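Local structure of probable zinc protease PqqL (Escherichia coli, 6OFT) at residues 154-159 against 433-438. The protein is probably a zinc-dependent metalloendopeptidase of the M16 family, of which this chain is the N-terminal half. Numbering follows the deposited sequence.
Sequences QARRPF and EQMVNN
Arg156 reaches from helix 148-160 to Glu433 on strand 430-436 and takes hold of its carboxylate side-on, with NE and NH2 each meeting one oxygen. The shorter arm of this salt bridge runs from Arg156 NE to Glu433 OE1, 2.8 Å, where the oxygen offers its syn lone pair and lies slightly off the guanidinium plane. The other, from Arg156 NH2 to Glu433 OE2, measures 3.0 Å and is fairly straight at 163°; here the acceptor lies in the guanidinium plane, but the donor stands well out of the carboxylate plane. The guanidinium and carboxylate planes lie 33° apart, not coplanar. Glu433 has CG anti to its backbone N (chi1 -175°) and stays extended beyond it, which carries the carboxylate out from the strand to the helix. The Arg156 chain instead bends at chi3, turning the NE edge onto the acid, while its CG passes 3.4 Å from Glu433 OE1. The contact joins the first M16 domain, which carries the predicted zinc site, to the five-stranded sheet of the second, although that site lies elsewhere. Met435, two residues along the same strand, brings SD to the guanidinium edge, 3.6 Å from Arg156 NH2. Glu433 OE2 also forms a salt bridge with Arg323, so two arginines share this oxygen, which probably favours the ionised carboxylate and offsets the closeness of their like charges, and Tyr260 of strand 256-264 touches both Arg156 and Glu433.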
ATOM      1  N   GLN A 154     -13.710   7.118   5.109  1.00 28.71           N
ATOM      2  CA  GLN A 154     -14.876   6.486   5.743  1.00 28.77           C
ATOM      3  C   GLN A 154     -16.108   6.508   4.833  1.00 31.52           C
ATOM      4  O   GLN A 154     -16.820   5.504   4.758  1.00 30.76           O
ATOM      5  CB  GLN A 154     -15.229   7.151   7.087  1.00 31.11           C
ATOM      6  CG  GLN A 154     -14.265   6.841   8.226  1.00 40.85           C
ATOM      7  CD  GLN A 154     -14.082   5.375   8.528  1.00 51.73           C
ATOM      8  OE1 GLN A 154     -12.989   4.827   8.376  1.00 50.17           O
ATOM      9  NE2 GLN A 154     -15.139   4.712   8.964  1.00 38.64           N
ATOM     10  N   ALA A 155     -16.365   7.658   4.162  1.00 27.63           N
ATOM     11  CA  ALA A 155     -17.495   7.834   3.233  1.00 27.58           C
ATOM     12  C   ALA A 155     -17.353   6.963   1.967  1.00 29.28           C
ATOM     13  O   ALA A 155     -18.349   6.422   1.484  1.00 27.63           O
ATOM     14  CB  ALA A 155     -17.646   9.299   2.846  1.00 28.61           C
ATOM     15  N   ARG A 156     -16.117   6.848   1.429  1.00 25.52           N
ATOM     16  CA  ARG A 156     -15.793   6.050   0.237  1.00 23.83           C
ATOM     17  C   ARG A 156     -15.800   4.553   0.533  1.00 26.79           C
ATOM     18  O   ARG A 156     -16.076   3.744  -0.362  1.00 24.70           O
ATOM     19  CB  ARG A 156     -14.398   6.456  -0.272  1.00 23.05           C
ATOM     20  CG  ARG A 156     -13.997   5.865  -1.635  1.00 24.51           C
ATOM     21  CD  ARG A 156     -12.684   6.419  -2.150  1.00 23.26           C
ATOM     22  NE  ARG A 156     -12.817   7.829  -2.524  1.00 27.30           N
ATOM     23  CZ  ARG A 156     -12.035   8.803  -2.077  1.00 38.45           C
ATOM     24  NH1 ARG A 156     -11.034   8.535  -1.249  1.00 29.61           N
ATOM     25  NH2 ARG A 156     -12.243  10.055  -2.459  1.00 27.52           N
ATOM     26  N   ARG A 157     -15.423   4.191   1.784  1.00 24.84           N
ATOM     27  CA  ARG A 157     -15.220   2.837   2.298  1.00 23.87           C
ATOM     28  C   ARG A 157     -16.270   1.806   1.894  1.00 26.23           C
ATOM     29  O   ARG A 157     -15.846   0.774   1.369  1.00 25.37           O
ATOM     30  CB  ARG A 157     -15.070   2.856   3.828  1.00 27.55           C
ATOM     31  CG  ARG A 157     -14.030   1.906   4.312  1.00 34.16           C
ATOM     32  CD  ARG A 157     -13.708   2.106   5.769  1.00 34.92           C
ATOM     33  NE  ARG A 157     -12.745   1.091   6.179  1.00 31.81           N
ATOM     34  CZ  ARG A 157     -13.088  -0.120   6.588  1.00 40.91           C
ATOM     35  NH1 ARG A 157     -14.364  -0.446   6.705  1.00 34.92           N
ATOM     36  NH2 ARG A 157     -12.156  -1.006   6.905  1.00 28.11           N
ATOM     37  N   PRO A 158     -17.610   2.006   2.107  1.00 24.10           N
ATOM     38  CA  PRO A 158     -18.572   0.954   1.727  1.00 23.97           C
ATOM     39  C   PRO A 158     -18.599   0.643   0.232  1.00 27.22           C
ATOM     40  O   PRO A 158     -18.915  -0.483  -0.157  1.00 28.59           O
ATOM     41  CB  PRO A 158     -19.913   1.515   2.215  1.00 25.95           C
ATOM     42  CG  PRO A 158     -19.547   2.510   3.260  1.00 30.36           C
ATOM     43  CD  PRO A 158     -18.317   3.139   2.747  1.00 25.71           C
ATOM     44  N   PHE A 159     -18.290   1.648  -0.596  1.00 22.39           N
ATOM     45  CA  PHE A 159     -18.258   1.544  -2.052  1.00 21.61           C
ATOM     46  C   PHE A 159     -16.996   0.811  -2.489  1.00 25.29           C
ATOM     47  O   PHE A 159     -17.066  -0.183  -3.224  1.00 22.47           O
ATOM     48  CB  PHE A 159     -18.328   2.945  -2.709  1.00 22.75           C
ATOM     49  CG  PHE A 159     -19.580   3.728  -2.374  1.00 24.09           C
ATOM     50  CD1 PHE A 159     -19.657   4.489  -1.209  1.00 25.56           C
ATOM     51  CD2 PHE A 159     -20.695   3.681  -3.208  1.00 24.21           C
ATOM     52  CE1 PHE A 159     -20.835   5.177  -0.877  1.00 26.41           C
ATOM     53  CE2 PHE A 159     -21.869   4.364  -2.870  1.00 26.74           C
ATOM     54  CZ  PHE A 159     -21.932   5.108  -1.709  1.00 24.51           C
ATOM     55  N   GLU A 433     -18.253   8.994  -8.288  1.00 24.26           N
ATOM     56  CA  GLU A 433     -18.082   9.755  -7.068  1.00 24.44           C
ATOM     57  C   GLU A 433     -17.775  11.224  -7.325  1.00 27.72           C
ATOM     58  O   GLU A 433     -16.906  11.547  -8.124  1.00 26.61           O
ATOM     59  CB  GLU A 433     -16.974   9.119  -6.219  1.00 25.32           C
ATOM     60  CG  GLU A 433     -16.779   9.753  -4.855  1.00 30.35           C
ATOM     61  CD  GLU A 433     -15.425   9.391  -4.297  1.00 40.62           C
ATOM     62  OE1 GLU A 433     -15.325   8.333  -3.638  1.00 28.12           O
ATOM     63  OE2 GLU A 433     -14.455  10.138  -4.552  1.00 32.42           O
ATOM     64  N   GLN A 434     -18.468  12.101  -6.604  1.00 24.80           N
ATOM     65  CA  GLN A 434     -18.228  13.534  -6.650  1.00 25.07           C
ATOM     66  C   GLN A 434     -17.829  14.018  -5.278  1.00 29.69           C
ATOM     67  O   GLN A 434     -18.341  13.525  -4.280  1.00 27.67           O
ATOM     68  CB  GLN A 434     -19.445  14.308  -7.163  1.00 26.78           C
ATOM     69  CG  GLN A 434     -19.524  14.309  -8.690  1.00 29.67           C
ATOM     70  CD  GLN A 434     -20.866  14.743  -9.199  1.00 33.76           C
ATOM     71  OE1 GLN A 434     -21.000  15.759  -9.881  1.00 31.86           O
ATOM     72  NE2 GLN A 434     -21.889  13.973  -8.897  1.00 25.71           N
ATOM     73  N   MET A 435     -16.922  14.990  -5.231  1.00 27.95           N
ATOM     74  CA  MET A 435     -16.449  15.584  -3.986  1.00 27.80           C
ATOM     75  C   MET A 435     -16.773  17.057  -4.017  1.00 32.16           C
ATOM     76  O   MET A 435     -16.490  17.719  -5.013  1.00 31.04           O
ATOM     77  CB  MET A 435     -14.951  15.323  -3.801  1.00 29.63           C
ATOM     78  CG  MET A 435     -14.663  13.901  -3.381  1.00 32.67           C
ATOM     79  SD  MET A 435     -12.909  13.494  -3.272  1.00 36.61           S
ATOM     80  CE  MET A 435     -12.409  14.501  -1.814  1.00 33.47           C
ATOM     81  N   VAL A 436     -17.492  17.534  -2.985  1.00 30.47           N
ATOM     82  CA  VAL A 436     -17.944  18.927  -2.850  1.00 31.40           C
ATOM     83  C   VAL A 436     -17.546  19.497  -1.477  1.00 36.99           C
ATOM     84  O   VAL A 436     -17.526  18.755  -0.491  1.00 35.93           O
ATOM     85  CB  VAL A 436     -19.443  19.145  -3.197  1.00 35.08           C
ATOM     86  CG1 VAL A 436     -19.705  18.856  -4.668  1.00 34.91           C
ATOM     87  CG2 VAL A 436     -20.375  18.316  -2.309  1.00 34.62           C
ATOM     88  N   ASN A 437     -17.177  20.790  -1.426  1.00 36.04           N
ATOM     89  CA  ASN A 437     -16.728  21.405  -0.165  1.00 36.88           C
ATOM     90  C   ASN A 437     -17.503  22.671   0.238  1.00 42.88           C
ATOM     91  O   ASN A 437     -17.168  23.307   1.235  1.00 43.55           O
ATOM     92  CB  ASN A 437     -15.210  21.661  -0.185  1.00 35.92           C
ATOM     93  CG  ASN A 437     -14.695  22.552  -1.287  1.00 44.87           C
ATOM     94  OD1 ASN A 437     -15.442  23.240  -1.997  1.00 33.62           O
ATOM     95  ND2 ASN A 437     -13.386  22.552  -1.446  1.00 38.29           N
ATOM     96  N   ASN A 438     -18.539  23.021  -0.522  1.00 40.39           N
ATOM     97  CA  ASN A 438     -19.414  24.167  -0.252  1.00 40.97           C
ATOM     98  C   ASN A 438     -20.776  23.868  -0.858  1.00 45.74           C
ATOM     99  O   ASN A 438     -20.898  22.915  -1.638  1.00 43.81           O
ATOM    100  CB  ASN A 438     -18.813  25.492  -0.760  1.00 39.08           C
ATOM    101  CG  ASN A 438     -18.596  25.555  -2.250  1.00 53.44           C
ATOM    102  OD1 ASN A 438     -19.532  25.769  -3.030  1.00 49.79           O
ATOM    103  ND2 ASN A 438     -17.356  25.385  -2.678  1.00 39.36           N
TER